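Local coordinates for molybdopterin synthase catalytic subunit (Helicobacter pylori, PDB 3RPF), which probably converts precursor Z into molybdopterin by building its dithiolene group with sulfur delivered by the small subunit MoaD, at residues C34-I39 / S90-V95. Residues are numbered along the deposited sequence; the frame is centred on the assembly and turned at random.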
loop_
_atom_site.group_PDB
_atom_site.type_symbol
_atom_site.label_atom_id
_atom_site.label_comp_id
_atom_site.label_asym_id
_atom_site.label_seq_id
_atom_site.Cartn_x
_atom_site.Cartn_y
_atom_site.Cartn_z
ATOM N N CYS A 34 -2.339 0.501 5.452
ATOM C CA CYS A 34 -1.613 0.663 4.191
ATOM C C CYS A 34 -0.942 2.024 4.092
ATOM O O CYS A 34 -1.595 3.053 4.262
ATOM C CB CYS A 34 -2.564 0.551 3.013
ATOM S SG CYS A 34 -3.777 -0.763 3.142
ATOM N N VAL A 35 0.348 2.030 3.764
ATOM C CA VAL A 35 1.125 3.260 3.681
ATOM C C VAL A 35 1.792 3.358 2.317
ATOM O O VAL A 35 2.231 2.346 1.750
ATOM C CB VAL A 35 2.233 3.293 4.743
ATOM C CG1 VAL A 35 3.186 4.446 4.477
ATOM C CG2 VAL A 35 1.635 3.396 6.133
ATOM N N PHE A 36 1.832 4.572 1.783
ATOM C CA PHE A 36 2.662 4.874 0.634
ATOM C C PHE A 36 3.569 6.044 0.968
ATOM O O PHE A 36 3.130 7.027 1.568
ATOM C CB PHE A 36 1.826 5.239 -0.594
ATOM C CG PHE A 36 2.660 5.508 -1.812
ATOM C CD1 PHE A 36 3.054 4.464 -2.644
ATOM C CD2 PHE A 36 3.084 6.785 -2.111
ATOM C CE1 PHE A 36 3.836 4.703 -3.761
ATOM C CE2 PHE A 36 3.877 7.032 -3.241
ATOM C CZ PHE A 36 4.248 5.991 -4.056
ATOM N N VAL A 37 4.832 5.941 0.578
ATOM C CA VAL A 37 5.768 7.026 0.778
ATOM C C VAL A 37 6.457 7.322 -0.552
ATOM O O VAL A 37 7.042 6.426 -1.162
ATOM C CB VAL A 37 6.822 6.690 1.836
ATOM C CG1 VAL A 37 7.825 7.862 1.974
ATOM C CG2 VAL A 37 6.145 6.374 3.167
ATOM N N GLY A 38 6.346 8.566 -1.014
ATOM C CA GLY A 38 7.057 9.015 -2.204
ATOM C C GLY A 38 8.372 9.654 -1.791
ATOM O O GLY A 38 8.387 10.629 -1.028
ATOM N N ILE A 39 9.475 9.089 -2.280
ATOM C CA ILE A 39 10.809 9.486 -1.864
ATOM C C ILE A 39 11.525 10.101 -3.044
ATOM O O ILE A 39 11.491 9.551 -4.139
ATOM C CB ILE A 39 11.623 8.265 -1.432
ATOM C CG1 ILE A 39 10.969 7.585 -0.232
ATOM C CG2 ILE A 39 13.075 8.665 -1.158
ATOM C CD1 ILE A 39 11.451 6.164 -0.010
ATOM N N SER A 90 11.624 12.370 1.860
ATOM C CA SER A 90 10.253 12.053 1.462
ATOM C C SER A 90 9.415 13.294 1.206
ATOM O O SER A 90 9.499 14.277 1.940
ATOM C CB SER A 90 9.577 11.177 2.527
ATOM O OG SER A 90 10.372 10.038 2.821
ATOM N N SER A 91 8.585 13.244 0.172
ATOM C CA SER A 91 7.833 14.434 -0.224
ATOM C C SER A 91 6.336 14.212 -0.112
ATOM O O SER A 91 5.552 15.163 -0.188
ATOM C CB SER A 91 8.178 14.803 -1.659
ATOM O OG SER A 91 7.825 13.750 -2.538
ATOM N N PHE A 92 5.930 12.958 0.072
ATOM C CA PHE A 92 4.513 12.640 0.071
ATOM C C PHE A 92 4.332 11.356 0.866
ATOM O O PHE A 92 5.171 10.462 0.801
ATOM C CB PHE A 92 4.035 12.464 -1.380
ATOM C CG PHE A 92 2.676 11.794 -1.518
ATOM C CD1 PHE A 92 1.546 12.341 -0.919
ATOM C CD2 PHE A 92 2.529 10.650 -2.296
ATOM C CE1 PHE A 92 0.300 11.744 -1.054
ATOM C CE2 PHE A 92 1.280 10.043 -2.452
ATOM C CZ PHE A 92 0.156 10.594 -1.824
ATOM N N LEU A 93 3.259 11.292 1.639
ATOM C CA LEU A 93 2.971 10.113 2.439
ATOM C C LEU A 93 1.477 10.028 2.587
ATOM O O LEU A 93 0.805 11.048 2.802
ATOM C CB LEU A 93 3.631 10.220 3.820
ATOM C CG LEU A 93 3.430 9.025 4.755
ATOM C CD1 LEU A 93 4.680 8.750 5.582
ATOM C CD2 LEU A 93 2.245 9.271 5.654
ATOM N N CYS A 94 0.928 8.828 2.444
ATOM C CA CYS A 94 -0.473 8.664 2.759
ATOM C C CYS A 94 -0.752 7.334 3.396
ATOM O O CYS A 94 0.026 6.370 3.260
ATOM C CB CYS A 94 -1.347 8.890 1.529
ATOM S SG CYS A 94 -1.133 7.684 0.237
ATOM N N VAL A 95 -1.852 7.297 4.139
ATOM C CA VAL A 95 -2.237 6.088 4.859
ATOM C C VAL A 95 -3.710 5.850 4.638
ATOM O O VAL A 95 -4.510 6.792 4.603
ATOM C CB VAL A 95 -1.967 6.234 6.366
ATOM C CG1 VAL A 95 -2.734 7.444 6.921
ATOM C CG2 VAL A 95 -2.344 4.968 7.109
#
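F36 and C94 form a hydrogen-bonded pair in an antiparallel ladder interrupted near one end by a classic beta bulge, where S91 and F92 both face G38; beyond it I39 still pairs with S90. Within this chain strand 32-39 is outermost, yet C34 to V37 pair with a strand of the second MoaE subunit, so the sheet runs on through the dimer.

Four backbone bonds hold the ladder. F36 N reaches C94 O at 2.9 Å and C94 N returns to F36 O at 3.0 Å; at the bulge G38 N binds F92 O, and S91 N donates to G38 O with an N-H...O angle of 170°. S91 OG bonds G74 O of the MoaD chain.

On one face F36 CD2 meets F92 CE2 rim to rim at 3.7 Å, the ring planes inclined at 48°. The small C94 sets SG 3.9 Å from F36 CB. Helix 101-118 covers this face, with F115 stacked on F92.

Apolar V35, V37, L93 and V95 suit the buried other face; L93 and V95 meet Y21 of helix 14-27, and V37 CG2 touches L93 CD1. I39, probably substrate-binding, brings CG1 to 4.0 Å from S90 OG. With CG1 anti to its backbone N (chi1 178°), V37 also brings that methyl to 3.5 Å from S90 OG.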